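Long-range contacts in cellulase (Clostridium cellulovorans, PDB 6UI3), which hydrolyses beta-1,4-linked glucans such as cellulose, and probably xylan, as a broad-specificity endoglucanase, this chain being the family 5 glycosyl hydrolase domain of a longer protein: residues Lys189-Val194 with Asn216-Ile221; Ile265-Gly270 with Tyr297-Leu302; Asp278-Arg283 with Tyr328-Gln333. All coordinates share one frame; numbering follows the deposited sequence. Where two conformers were deposited one is given.

Contact 1: Lys189-Val194 with Asn216-Ile221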
ATOM      1  N   LYS A 189       7.752   7.618 -16.727  1.00  8.53           N
ATOM      2  CA  LYS A 189       8.405   8.416 -15.688  1.00  9.30           C
ATOM      3  C   LYS A 189       7.721   8.298 -14.326  1.00  9.03           C
ATOM      4  O   LYS A 189       8.120   8.983 -13.373  1.00  9.93           O
ATOM      5  CB  LYS A 189       8.439   9.884 -16.111  1.00  9.85           C
ATOM      6  CG  LYS A 189       9.340  10.157 -17.291  1.00 10.90           C
ATOM      7  CD  LYS A 189       9.343  11.641 -17.621  1.00 14.62           C
ATOM      8  CE  LYS A 189      10.187  11.944 -18.848  1.00 17.30           C
ATOM      9  NZ  LYS A 189      10.174  13.399 -19.179  1.00 21.27           N
ATOM     10  N   ARG A 190       6.725   7.434 -14.209  1.00  8.56           N
ATOM     11  CA  ARG A 190       5.925   7.291 -12.999  1.00  9.04           C
ATOM     12  C   ARG A 190       6.627   6.394 -11.980  1.00  8.18           C
ATOM     13  O   ARG A 190       7.226   5.384 -12.343  1.00  8.58           O
ATOM     14  CB  ARG A 190       4.609   6.610 -13.416  1.00 11.20           C
ATOM     15  CG  ARG A 190       3.591   6.483 -12.314  1.00 10.60           C
ATOM     16  CD  ARG A 190       2.235   5.944 -12.787  1.00  7.90           C
ATOM     17  NE  ARG A 190       1.712   6.574 -14.002  1.00  7.64           N
ATOM     18  CZ  ARG A 190       1.306   7.838 -14.098  1.00  7.90           C
ATOM     19  NH1 ARG A 190       1.342   8.653 -13.050  1.00  8.86           N
ATOM     20  NH2 ARG A 190       0.896   8.302 -15.270  1.00  8.55           N
ATOM     21  N   LEU A 191       6.508   6.726 -10.691  1.00  7.81           N
ATOM     22  CA  LEU A 191       7.008   5.808  -9.667  1.00  7.20           C
ATOM     23  C   LEU A 191       6.188   4.515  -9.668  1.00  7.40           C
ATOM     24  O   LEU A 191       4.949   4.539  -9.699  1.00  7.53           O
ATOM     25  CB  LEU A 191       6.955   6.452  -8.285  1.00  9.15           C
ATOM     26  CG  LEU A 191       7.538   5.593  -7.168  1.00  7.99           C
ATOM     27  CD1 LEU A 191       9.044   5.468  -7.275  1.00  9.25           C
ATOM     28  CD2 LEU A 191       7.179   6.125  -5.781  1.00 10.28           C
ATOM     29  N   ILE A 192       6.888   3.380  -9.630  1.00  6.80           N
ATOM     30  CA  ILE A 192       6.272   2.068  -9.474  1.00  6.73           C
ATOM     31  C   ILE A 192       6.809   1.423  -8.200  1.00  7.43           C
ATOM     32  O   ILE A 192       8.026   1.406  -7.966  1.00  7.94           O
ATOM     33  CB  ILE A 192       6.530   1.160 -10.693  1.00  7.59           C
ATOM     34  CG1 ILE A 192       6.010   1.818 -11.976  1.00  7.92           C
ATOM     35  CG2 ILE A 192       5.874  -0.210 -10.484  1.00  7.62           C
ATOM     36  CD1 ILE A 192       6.507   1.168 -13.259  1.00  9.81           C
ATOM     37  N   MET A 193       5.903   0.905  -7.385  1.00  7.07           N
ATOM     38  CA  MET A 193       6.222   0.191  -6.154  1.00  7.18           C
ATOM     39  C   MET A 193       6.227  -1.311  -6.425  1.00  7.10           C
ATOM     40  O   MET A 193       5.309  -1.831  -7.076  1.00  7.06           O
ATOM     41  CB  MET A 193       5.171   0.484  -5.081  1.00  7.75           C
ATOM     42  CG  MET A 193       5.129   1.941  -4.647  1.00  8.93           C
ATOM     43  SD  MET A 193       3.680   2.394  -3.667  1.00  7.91           S
ATOM     44  CE  MET A 193       3.842   1.287  -2.272  1.00  9.90           C
ATOM     45  N   VAL A 194       7.255  -2.004  -5.908  1.00  6.89           N
ATOM     46  CA  VAL A 194       7.411  -3.427  -6.086  1.00  6.61           C
ATOM     47  C   VAL A 194       7.579  -4.080  -4.713  1.00  6.75           C
ATOM     48  O   VAL A 194       8.458  -3.675  -3.941  1.00  6.71           O
ATOM     49  CB  VAL A 194       8.598  -3.792  -7.005  1.00  7.31           C
ATOM     50  CG1 VAL A 194       8.241  -3.458  -8.461  1.00  8.14           C
ATOM     51  CG2 VAL A 194       9.886  -3.084  -6.598  1.00  8.84           C
ATOM     52  N   ASN A 216      13.584   3.873 -11.258  1.00  8.72           N
ATOM     53  CA  ASN A 216      12.477   4.659 -10.719  1.00  8.00           C
ATOM     54  C   ASN A 216      11.427   3.766 -10.088  1.00  7.89           C
ATOM     55  O   ASN A 216      10.239   3.830 -10.407  1.00  7.85           O
ATOM     56  CB  ASN A 216      11.919   5.542 -11.824  1.00  9.91           C
ATOM     57  CG  ASN A 216      10.930   6.553 -11.317  1.00 11.24           C
ATOM     58  OD1 ASN A 216      10.897   6.891 -10.131  1.00  9.94           O
ATOM     59  ND2 ASN A 216      10.115   7.063 -12.229  1.00 12.19           N
ATOM     60  N   VAL A 217      11.876   2.927  -9.158  1.00  8.52           N
ATOM     61  CA  VAL A 217      11.001   2.066  -8.379  1.00  7.85           C
ATOM     62  C   VAL A 217      11.269   2.258  -6.893  1.00  7.49           C
ATOM     63  O   VAL A 217      12.349   2.680  -6.468  1.00  8.77           O
ATOM     64  CB  VAL A 217      11.135   0.568  -8.760  1.00  8.73           C
ATOM     65  CG1 VAL A 217      10.715   0.322 -10.201  1.00  8.94           C
ATOM     66  CG2 VAL A 217      12.563   0.055  -8.550  1.00 10.14           C
ATOM     67  N   ALA A 218      10.272   1.906  -6.096  1.00  7.48           N
ATOM     68  CA  ALA A 218      10.392   1.871  -4.649  1.00  7.02           C
ATOM     69  C   ALA A 218       9.962   0.499  -4.152  1.00  6.68           C
ATOM     70  O   ALA A 218       9.089  -0.134  -4.754  1.00  7.72           O
ATOM     71  CB  ALA A 218       9.493   2.924  -3.990  1.00  8.40           C
ATOM     72  N   VAL A 219      10.564   0.033  -3.060  1.00  6.38           N
ATOM     73  CA  VAL A 219      10.169  -1.246  -2.473  1.00  7.45           C
ATOM     74  C   VAL A 219       8.966  -1.032  -1.567  1.00  7.32           C
ATOM     75  O   VAL A 219       8.940  -0.096  -0.756  1.00  8.66           O
ATOM     76  CB  VAL A 219      11.343  -1.899  -1.729  1.00  8.00           C
ATOM     77  CG1 VAL A 219      10.896  -3.177  -1.019  1.00  8.20           C
ATOM     78  CG2 VAL A 219      12.481  -2.198  -2.696  1.00 10.06           C
ATOM     79  N   SER A 220       7.960  -1.888  -1.725  1.00  7.08           N
ATOM     80  CA  SER A 220       6.737  -1.872  -0.931  1.00  6.96           C
ATOM     81  C   SER A 220       6.855  -2.861   0.224  1.00  6.83           C
ATOM     82  O   SER A 220       7.066  -4.056   0.002  1.00  6.88           O
ATOM     83  CB  SER A 220       5.570  -2.287  -1.820  1.00  8.66           C
ATOM     84  OG  SER A 220       4.403  -2.459  -1.034  1.00  8.93           O
ATOM     85  N   ILE A 221       6.708  -2.352   1.446  1.00  6.71           N
ATOM     86  CA  ILE A 221       6.762  -3.141   2.674  1.00  6.48           C
ATOM     87  C   ILE A 221       5.492  -2.902   3.484  1.00  6.54           C
ATOM     88  O   ILE A 221       5.051  -1.757   3.644  1.00  7.16           O
ATOM     89  CB  ILE A 221       7.996  -2.742   3.522  1.00  6.80           C
ATOM     90  CG1 ILE A 221       9.311  -3.085   2.803  1.00  7.55           C
ATOM     91  CG2 ILE A 221       7.933  -3.359   4.921  1.00  8.31           C
ATOM     92  CD1 ILE A 221       9.577  -4.542   2.597  1.00  8.74           C
TER

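Contact 2: Ile265-Gly270 with Tyr297-Leu302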
ATOM      1  N   ILE A 265      17.697   2.988  -3.319  1.00  9.04           N
ATOM      2  CA  ILE A 265      16.354   2.504  -3.637  1.00  9.26           C
ATOM      3  C   ILE A 265      15.441   2.847  -2.468  1.00  8.42           C
ATOM      4  O   ILE A 265      15.633   2.330  -1.356  1.00  8.45           O
ATOM      5  CB  ILE A 265      16.366   0.998  -3.925  1.00  9.21           C
ATOM      6  CG1 ILE A 265      17.302   0.710  -5.105  1.00 12.46           C
ATOM      7  CG2 ILE A 265      14.942   0.519  -4.217  1.00 10.03           C
ATOM      8  CD1 ILE A 265      17.509  -0.763  -5.390  1.00 15.63           C
ATOM      9  N   PRO A 266      14.461   3.726  -2.653  1.00  7.61           N
ATOM     10  CA  PRO A 266      13.606   4.097  -1.525  1.00  7.53           C
ATOM     11  C   PRO A 266      12.657   2.977  -1.140  1.00  7.01           C
ATOM     12  O   PRO A 266      12.345   2.089  -1.942  1.00  7.92           O
ATOM     13  CB  PRO A 266      12.844   5.314  -2.051  1.00  9.14           C
ATOM     14  CG  PRO A 266      12.828   5.147  -3.526  1.00 10.92           C
ATOM     15  CD  PRO A 266      14.100   4.440  -3.891  1.00  8.39           C
ATOM     16  N   VAL A 267      12.173   3.051   0.101  1.00  7.11           N
ATOM     17  CA  VAL A 267      11.205   2.109   0.662  1.00  6.84           C
ATOM     18  C   VAL A 267       9.974   2.885   1.115  1.00  6.90           C
ATOM     19  O   VAL A 267      10.091   3.942   1.746  1.00  7.72           O
ATOM     20  CB  VAL A 267      11.818   1.331   1.850  1.00  7.50           C
ATOM     21  CG1 VAL A 267      10.810   0.394   2.482  1.00  8.68           C
ATOM     22  CG2 VAL A 267      13.059   0.552   1.414  1.00  8.92           C
ATOM     23  N   ILE A 268       8.796   2.347   0.806  1.00  6.90           N
ATOM     24  CA  ILE A 268       7.515   2.871   1.283  1.00  7.01           C
ATOM     25  C   ILE A 268       6.898   1.822   2.199  1.00  6.81           C
ATOM     26  O   ILE A 268       6.777   0.654   1.813  1.00  7.42           O
ATOM     27  CB  ILE A 268       6.582   3.182   0.100  1.00  6.84           C
ATOM     28  CG1 ILE A 268       7.145   4.340  -0.733  1.00  8.09           C
ATOM     29  CG2 ILE A 268       5.192   3.515   0.584  1.00  8.28           C
ATOM     30  CD1 ILE A 268       6.574   4.436  -2.131  1.00  8.38           C
ATOM     31  N   ILE A 269       6.519   2.230   3.406  1.00  6.56           N
ATOM     32  CA  ILE A 269       5.722   1.375   4.290  1.00  7.13           C
ATOM     33  C   ILE A 269       4.267   1.544   3.858  1.00  6.75           C
ATOM     34  O   ILE A 269       3.527   2.407   4.365  1.00  7.23           O
ATOM     35  CB  ILE A 269       5.957   1.685   5.775  1.00  7.05           C
ATOM     36  CG1 ILE A 269       7.447   1.630   6.127  1.00  9.58           C
ATOM     37  CG2 ILE A 269       5.151   0.722   6.640  1.00  8.80           C
ATOM     38  CD1 ILE A 269       8.112   0.317   5.905  1.00 13.42           C
ATOM     39  N   GLY A 270       3.865   0.728   2.889  1.00  6.07           N
ATOM     40  CA  GLY A 270       2.560   0.857   2.280  1.00  6.48           C
ATOM     41  C   GLY A 270       1.413   0.479   3.188  1.00  6.32           C
ATOM     42  O   GLY A 270       0.268   0.881   2.911  1.00  6.92           O
ATOM     43  N   TYR A 297      14.766   7.151   8.032  1.00 10.70           N
ATOM     44  CA  TYR A 297      15.276   6.485   6.835  1.00 11.99           C
ATOM     45  C   TYR A 297      14.469   6.835   5.586  1.00 11.62           C
ATOM     46  O   TYR A 297      14.550   6.125   4.575  1.00 13.21           O
ATOM     47  CB  TYR A 297      15.390   4.977   7.069  1.00 11.75           C
ATOM     48  CG  TYR A 297      16.205   4.697   8.315  1.00 10.96           C
ATOM     49  CD1 TYR A 297      17.560   5.003   8.368  1.00 11.91           C
ATOM     50  CD2 TYR A 297      15.614   4.201   9.468  1.00 11.74           C
ATOM     51  CE1 TYR A 297      18.307   4.790   9.528  1.00 11.80           C
ATOM     52  CE2 TYR A 297      16.352   3.991  10.628  1.00 12.10           C
ATOM     53  CZ  TYR A 297      17.703   4.298  10.655  1.00 11.40           C
ATOM     54  OH  TYR A 297      18.469   4.098  11.792  1.00 13.84           O
ATOM     55  N   GLY A 298      13.721   7.937   5.628  1.00 11.13           N
ATOM     56  CA  GLY A 298      13.023   8.430   4.454  1.00 11.15           C
ATOM     57  C   GLY A 298      11.874   7.571   3.976  1.00  9.22           C
ATOM     58  O   GLY A 298      11.527   7.627   2.790  1.00 10.47           O
ATOM     59  N   MET A 299      11.247   6.804   4.871  1.00  8.16           N
ATOM     60  CA  MET A 299      10.191   5.891   4.473  0.71  7.74           C
ATOM     61  C   MET A 299       8.826   6.439   4.851  1.00  7.80           C
ATOM     62  O   MET A 299       8.515   6.524   6.055  1.00  8.17           O
ATOM     63  CB  MET A 299      10.419   4.531   5.129  0.71  7.92           C
ATOM     64  CG  MET A 299      11.799   3.991   4.830  0.71  8.80           C
ATOM     65  SD  MET A 299      12.147   2.419   5.612  0.71 10.09           S
ATOM     66  CE  MET A 299      13.862   2.171   5.236  0.71 11.04           C
ATOM     67  N   PRO A 300       7.978   6.795   3.893  1.00  7.88           N
ATOM     68  CA  PRO A 300       6.615   7.200   4.250  1.00  8.57           C
ATOM     69  C   PRO A 300       5.837   6.020   4.806  1.00  8.06           C
ATOM     70  O   PRO A 300       6.053   4.864   4.422  1.00  8.57           O
ATOM     71  CB  PRO A 300       6.008   7.687   2.928  1.00 10.34           C
ATOM     72  CG  PRO A 300       6.962   7.391   1.886  1.00 13.57           C
ATOM     73  CD  PRO A 300       8.231   6.864   2.445  1.00  8.89           C
ATOM     74  N   CYS A 301       4.931   6.324   5.741  1.00  7.36           N
ATOM     75  CA  CYS A 301       4.101   5.337   6.417  1.00  7.74           C
ATOM     76  C   CYS A 301       2.634   5.577   6.099  1.00  8.05           C
ATOM     77  O   CYS A 301       2.144   6.701   6.225  1.00  9.35           O
ATOM     78  CB  CYS A 301       4.289   5.410   7.932  1.00  8.04           C
ATOM     79  SG  CYS A 301       5.955   5.005   8.482  1.00  8.18           S
ATOM     80  N   LEU A 302       1.943   4.526   5.681  1.00  6.53           N
ATOM     81  CA  LEU A 302       0.534   4.599   5.318  1.00  7.21           C
ATOM     82  C   LEU A 302      -0.282   3.724   6.261  1.00  7.12           C
ATOM     83  O   LEU A 302      -0.176   2.498   6.220  1.00  7.53           O
ATOM     84  CB  LEU A 302       0.348   4.143   3.871  1.00  8.51           C
ATOM     85  CG  LEU A 302       0.880   5.042   2.761  1.00 11.78           C
ATOM     86  CD1 LEU A 302       2.326   5.295   2.747  1.00 14.11           C
ATOM     87  CD2 LEU A 302       0.489   4.434   1.414  1.00 13.06           C
TER
HETATM   88  O   HOH W   1      13.206   5.490   1.704  1.00 11.81           O

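Contact 3: Asp278-Arg283 with Tyr328-Gln333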
ATOM      1  N   ASP A 278      -7.994  -1.332  23.474  1.00 10.41           N
ATOM      2  CA  ASP A 278      -8.364  -0.428  24.566  1.00 12.07           C
ATOM      3  C   ASP A 278      -7.126   0.076  25.293  1.00 10.68           C
ATOM      4  O   ASP A 278      -7.093   0.197  26.519  1.00 11.91           O
ATOM      5  CB  ASP A 278      -9.399  -1.077  25.482  1.00 18.92           C
ATOM      6  CG  ASP A 278     -10.613  -1.557  24.697  1.00 30.42           C
ATOM      7  OD1 ASP A 278     -10.926  -2.764  24.746  1.00 35.97           O
ATOM      8  OD2 ASP A 278     -11.213  -0.731  23.974  1.00 33.20           O
ATOM      9  N   ASN A 279      -6.109   0.402  24.507  1.00  9.51           N
ATOM     10  CA  ASN A 279      -4.768   0.740  24.958  1.00  8.72           C
ATOM     11  C   ASN A 279      -4.275   1.995  24.272  1.00  8.30           C
ATOM     12  O   ASN A 279      -3.181   2.031  23.698  1.00  8.44           O
ATOM     13  CB  ASN A 279      -3.816  -0.435  24.710  1.00  8.37           C
ATOM     14  CG  ASN A 279      -3.740  -0.863  23.239  1.00  8.05           C
ATOM     15  OD1 ASN A 279      -4.644  -0.611  22.437  1.00  8.32           O
ATOM     16  ND2 ASN A 279      -2.651  -1.545  22.896  1.00  7.94           N
ATOM     17  N   LEU A 280      -5.076   3.068  24.348  1.00  8.78           N
ATOM     18  CA  LEU A 280      -4.808   4.272  23.570  1.00  9.15           C
ATOM     19  C   LEU A 280      -3.391   4.797  23.772  1.00  8.34           C
ATOM     20  O   LEU A 280      -2.719   5.151  22.804  1.00  8.49           O
ATOM     21  CB  LEU A 280      -5.828   5.364  23.901  1.00 10.19           C
ATOM     22  CG  LEU A 280      -5.611   6.676  23.135  1.00 12.55           C
ATOM     23  CD1 LEU A 280      -5.795   6.508  21.649  1.00 14.60           C
ATOM     24  CD2 LEU A 280      -6.551   7.753  23.682  1.00 14.83           C
ATOM     25  N   GLN A 281      -2.925   4.908  25.018  1.00  9.50           N
ATOM     26  CA  GLN A 281      -1.603   5.500  25.224  1.00  8.79           C
ATOM     27  C   GLN A 281      -0.509   4.647  24.599  1.00  7.83           C
ATOM     28  O   GLN A 281       0.456   5.178  24.041  1.00  8.20           O
ATOM     29  CB  GLN A 281      -1.342   5.745  26.711  1.00 10.55           C
ATOM     30  CG  GLN A 281      -2.297   6.765  27.336  1.00 15.52           C
ATOM     31  CD  GLN A 281      -2.310   8.098  26.612  1.00 18.19           C
ATOM     32  OE1 GLN A 281      -1.261   8.661  26.320  1.00 18.15           O
ATOM     33  NE2 GLN A 281      -3.507   8.611  26.323  1.00 19.53           N
ATOM     34  N   ASP A 282      -0.632   3.323  24.688  1.00  7.96           N
ATOM     35  CA  ASP A 282       0.315   2.454  23.999  1.00  7.86           C
ATOM     36  C   ASP A 282       0.273   2.654  22.494  1.00  7.82           C
ATOM     37  O   ASP A 282       1.316   2.610  21.830  1.00  7.77           O
ATOM     38  CB  ASP A 282       0.029   1.002  24.355  1.00  8.53           C
ATOM     39  CG  ASP A 282       0.329   0.702  25.798  1.00 10.25           C
ATOM     40  OD1 ASP A 282       1.530   0.701  26.149  1.00  9.62           O
ATOM     41  OD2 ASP A 282      -0.642   0.495  26.570  1.00 12.37           O
ATOM     42  N   ARG A 283      -0.923   2.848  21.931  1.00  7.49           N
ATOM     43  CA  ARG A 283      -1.029   3.058  20.491  0.55  7.10           C
ATOM     44  C   ARG A 283      -0.404   4.389  20.081  1.00  7.02           C
ATOM     45  O   ARG A 283       0.213   4.489  19.010  1.00  7.55           O
ATOM     46  CB  ARG A 283      -2.494   2.969  20.052  0.55  7.32           C
ATOM     47  CG  ARG A 283      -3.115   1.599  20.302  0.55  7.46           C
ATOM     48  CD  ARG A 283      -4.158   1.247  19.251  0.55  7.45           C
ATOM     49  NE  ARG A 283      -5.359   2.065  19.329  0.55  7.43           N
ATOM     50  CZ  ARG A 283      -6.233   2.209  18.339  0.55  7.60           C
ATOM     51  NH1 ARG A 283      -6.030   1.623  17.169  0.55  8.37           N
ATOM     52  NH2 ARG A 283      -7.308   2.958  18.520  0.55  8.36           N
ATOM     53  N   TYR A 328     -10.055   9.055  17.494  1.00  8.21           N
ATOM     54  CA  TYR A 328      -8.724   8.913  18.094  1.00  7.68           C
ATOM     55  C   TYR A 328      -7.805   9.943  17.443  1.00  8.01           C
ATOM     56  O   TYR A 328      -6.846   9.595  16.740  1.00  8.94           O
ATOM     57  CB  TYR A 328      -8.166   7.492  17.929  1.00  9.53           C
ATOM     58  CG  TYR A 328      -9.211   6.446  18.215  1.00 10.27           C
ATOM     59  CD1 TYR A 328      -9.860   6.420  19.433  1.00 13.35           C
ATOM     60  CD2 TYR A 328      -9.603   5.530  17.234  1.00 10.78           C
ATOM     61  CE1 TYR A 328     -10.869   5.505  19.693  1.00 15.66           C
ATOM     62  CE2 TYR A 328     -10.598   4.617  17.485  1.00 12.36           C
ATOM     63  CZ  TYR A 328     -11.230   4.602  18.709  1.00 16.08           C
ATOM     64  OH  TYR A 328     -12.250   3.705  18.979  1.00 19.36           O
ATOM     65  N   PRO A 329      -8.081  11.237  17.644  1.00  8.74           N
ATOM     66  CA  PRO A 329      -7.230  12.256  17.004  1.00  8.65           C
ATOM     67  C   PRO A 329      -5.790  12.170  17.464  1.00  9.08           C
ATOM     68  O   PRO A 329      -4.876  12.584  16.723  1.00  9.18           O
ATOM     69  CB  PRO A 329      -7.901  13.578  17.400  1.00  9.77           C
ATOM     70  CG  PRO A 329      -8.551  13.281  18.738  1.00  9.60           C
ATOM     71  CD  PRO A 329      -9.061  11.844  18.569  1.00  9.25           C
ATOM     72  N   GLU A 330      -5.557  11.597  18.651  1.00  8.36           N
ATOM     73  CA  GLU A 330      -4.208  11.460  19.176  1.00  8.66           C
ATOM     74  C   GLU A 330      -3.342  10.603  18.267  1.00  8.63           C
ATOM     75  O   GLU A 330      -2.118  10.757  18.248  1.00  8.43           O
ATOM     76  CB  GLU A 330      -4.246  10.821  20.566  1.00  9.54           C
ATOM     77  CG  GLU A 330      -5.084  11.558  21.604  1.00  9.93           C
ATOM     78  CD  GLU A 330      -6.556  11.106  21.703  1.00  9.97           C
ATOM     79  OE1 GLU A 330      -7.089  10.511  20.739  1.00 10.08           O
ATOM     80  OE2 GLU A 330      -7.159  11.364  22.754  1.00 11.90           O
ATOM     81  N   LEU A 331      -3.932   9.670  17.524  1.00  8.33           N
ATOM     82  CA  LEU A 331      -3.136   8.812  16.660  1.00  7.99           C
ATOM     83  C   LEU A 331      -2.716   9.547  15.399  1.00  8.38           C
ATOM     84  O   LEU A 331      -1.614   9.323  14.880  1.00  9.00           O
ATOM     85  CB  LEU A 331      -3.913   7.535  16.316  1.00  8.74           C
ATOM     86  CG  LEU A 331      -4.172   6.638  17.518  1.00  9.51           C
ATOM     87  CD1 LEU A 331      -4.937   5.382  17.121  1.00 10.75           C
ATOM     88  CD2 LEU A 331      -2.891   6.255  18.257  1.00 10.94           C
ATOM     89  N   VAL A 332      -3.586  10.403  14.867  1.00  8.63           N
ATOM     90  CA  VAL A 332      -3.185  11.255  13.757  1.00  8.77           C
ATOM     91  C   VAL A 332      -2.082  12.198  14.212  1.00  8.63           C
ATOM     92  O   VAL A 332      -1.077  12.406  13.516  1.00 10.11           O
ATOM     93  CB  VAL A 332      -4.402  12.026  13.204  1.00 10.27           C
ATOM     94  CG1 VAL A 332      -3.977  12.942  12.078  1.00 11.81           C
ATOM     95  CG2 VAL A 332      -5.509  11.063  12.760  1.00 12.22           C
ATOM     96  N   GLN A 333      -2.241  12.782  15.401  1.00  8.87           N
ATOM     97  CA  GLN A 333      -1.219  13.684  15.911  1.00  9.22           C
ATOM     98  C   GLN A 333       0.098  12.953  16.143  1.00  9.10           C
ATOM     99  O   GLN A 333       1.170  13.535  15.954  1.00  9.75           O
ATOM    100  CB  GLN A 333      -1.708  14.364  17.193  1.00 10.58           C
ATOM    101  CG  GLN A 333      -0.798  15.490  17.665  1.00 13.67           C
ATOM    102  CD  GLN A 333      -0.690  16.607  16.649  1.00 15.45           C
ATOM    103  OE1 GLN A 333      -1.699  17.085  16.141  1.00 16.89           O
ATOM    104  NE2 GLN A 333       0.529  17.000  16.327  1.00 16.29           N
TER

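Contact 1: Lys189-Val194 with Asn216-Ile221
Asn-216 meets the other segment first, with its carboxamide. CG lies anti to the backbone N (chi1 -170°), which brings ND2 up to the carbonyl of Lys-189; the ND2 to Lys-189 O bond, 3.0 Å long, is bent and weak. On the other branch, OD1 rests 3.7 Å from Leu-191 CD1, the leucine crossing it obliquely. The backbone ladder also starts weakly, Ile-192 N reaching Asn-216 O at 3.5 Å. Val-217 meets the carbonyl oxygen of Ile-192: its CA-H approaches Ile-192 O, 3.1 Å from CA, while CG1 packs loosely beside Ile-192 CB. The bonds then tighten. Ala-218 N donates to Ile-192 O at 3.0 Å, in the carbonyl plane, and Ala-218 O receives Val-194 N almost along its C=O axis (170°). The methyl of Ala-218 faces the barrel interior together with Met-193 and the tip of Leu-191, and Ile-268 packs on both Ala-218 and Met-193. Val-219 turns to the opposite face with Val-217, Ile-192 and Val-194, where helix 163-182 covers Ile-192 and Val-194. Ser-220 closes the ladder: its N donates to Val-194 O at 2.9 Å from above the carbonyl plane, 55° out of it, and the bent chain of Met-193 lays CE against its CB and OG. Parallel pairing of strands 192-195 and 217-222, joined through helix 203-208, makes a beta-alpha-beta unit of the TIM barrel.

Contact 2: Ile265-Gly270 with Tyr297-Leu302
Two successive segments of the barrel wall run nearly parallel, 11° apart end to end, and meet in a single parallel bridge, Ile-269 with Cys-301. They belong to the beta-alpha-beta unit of strand 267-272, helix 280-296 and strand 301-305, by which the TIM barrel passes to its last strand. Ile-269 is gripped at both polar backbone atoms: its N donates to Pro-300 O at 2.9 Å, and its O accepts from Leu-302 N at 3.0 Å. Both donors stand nearly along the C=O axes of their acceptors, and Ile-269 also centres an inverse gamma turn. The side chains of Val-267 and Met-299 run alongside each other in the same direction; the extended methionine chain carries SD to 3.9 Å from Val-267 CB, and helix 243-261 touches both residues. On the other face, Ile-268 divides its branches. CG1, anti to its carbonyl carbon, meets the ring of Pro-300 at CG, whereas CG2 touches Leu-302 CD1 at 4.0 Å. Val-20 and Met-23 pack on Pro-300 from the N-terminal part of the chain. Gly-298, at positive phi, ends helix 280-296 as the C-prime residue of a Schellman motif, leaving its own carbonyl and that of Tyr-297 turned to a bound water. That water accepts from Val-267 N at 3.1 Å and lies 3.2 Å from Tyr-297 O, with Gly-298 O a weaker partner at 2.9 Å.

Contact 3: Asp278-Arg283 with Tyr328-Gln333
The first turns of helices 280-296 and 329-339 lie side by side and run in roughly the same direction, with no backbone bond between them; Arg-283 and Leu-331 come closest, their CA atoms 7.2 Å apart. Each turn is held by its own bonds, Arg-283 N to Asn-279 O in one and Leu-331 N to Tyr-328 O in the other. Leu-331 makes most of the contact with Arg-283. Its CG stands anti to the carbonyl carbon (chi1 -66°), and the two methyls divide the work: CD2 presses on the helix backbone, 3.6 Å from Arg-283 C, while CD1 sits over the centre of the Arg-283 guanidinium, 3.6 Å from CZ. The arginine chain, bent at chi2 and chi3, folds its flat group over that methyl. These are the last two helices of the outer layer of the TIM barrel, the helices before and after its final strand 301-305 in the chain. The guanidinium meets Tyr-328 edge first: NH2 stands over the ring face near the rim, 3.7 Å from Tyr-328 CD2, with the two planes 73° apart. CZ is 5.2 Å from the ring centroid, so any cation-pi attraction is weak. The hydrogen bond from NH1 to Ile-274 O helps fix this pose, and Asp-276 gives NH2 a weak, long ion-pair partner. Nearer the helix starts, Leu-280, with CG anti to its backbone N, points CD1 at Leu-331 CG. The side chains of Leu-280 and Glu-330 run roughly perpendicular to each other, and the other leucine methyl, CD2, lies 3.8 Å from Glu-330 OE2, a van der Waals contact with a carboxylate whose chain is bent at chi2.

In the fold
Contacts 1 and 2 are neighbouring pieces of one barrel wall, their centres 10 Å apart. Strands 217-222 and 267-272 adjoin, and Val-219 probably ties them with both backbone atoms, its N to Pro-266 O and its O to Ile-268 N, each at 2.9 Å. Contact 3 belongs to the outer helical layer: its centre is 22 Å from that of contact 2, with nearest atoms about 10 Å apart, and 30 Å from that of contact 1. Helix 280-296 connects the two strands of contact 2 and supplies one side of contact 3, so those contacts interleave along the chain. In family 5 hydrolases the active site lies at the C-terminal ends of the barrel strands, toward which the strands of contacts 1 and 2 run.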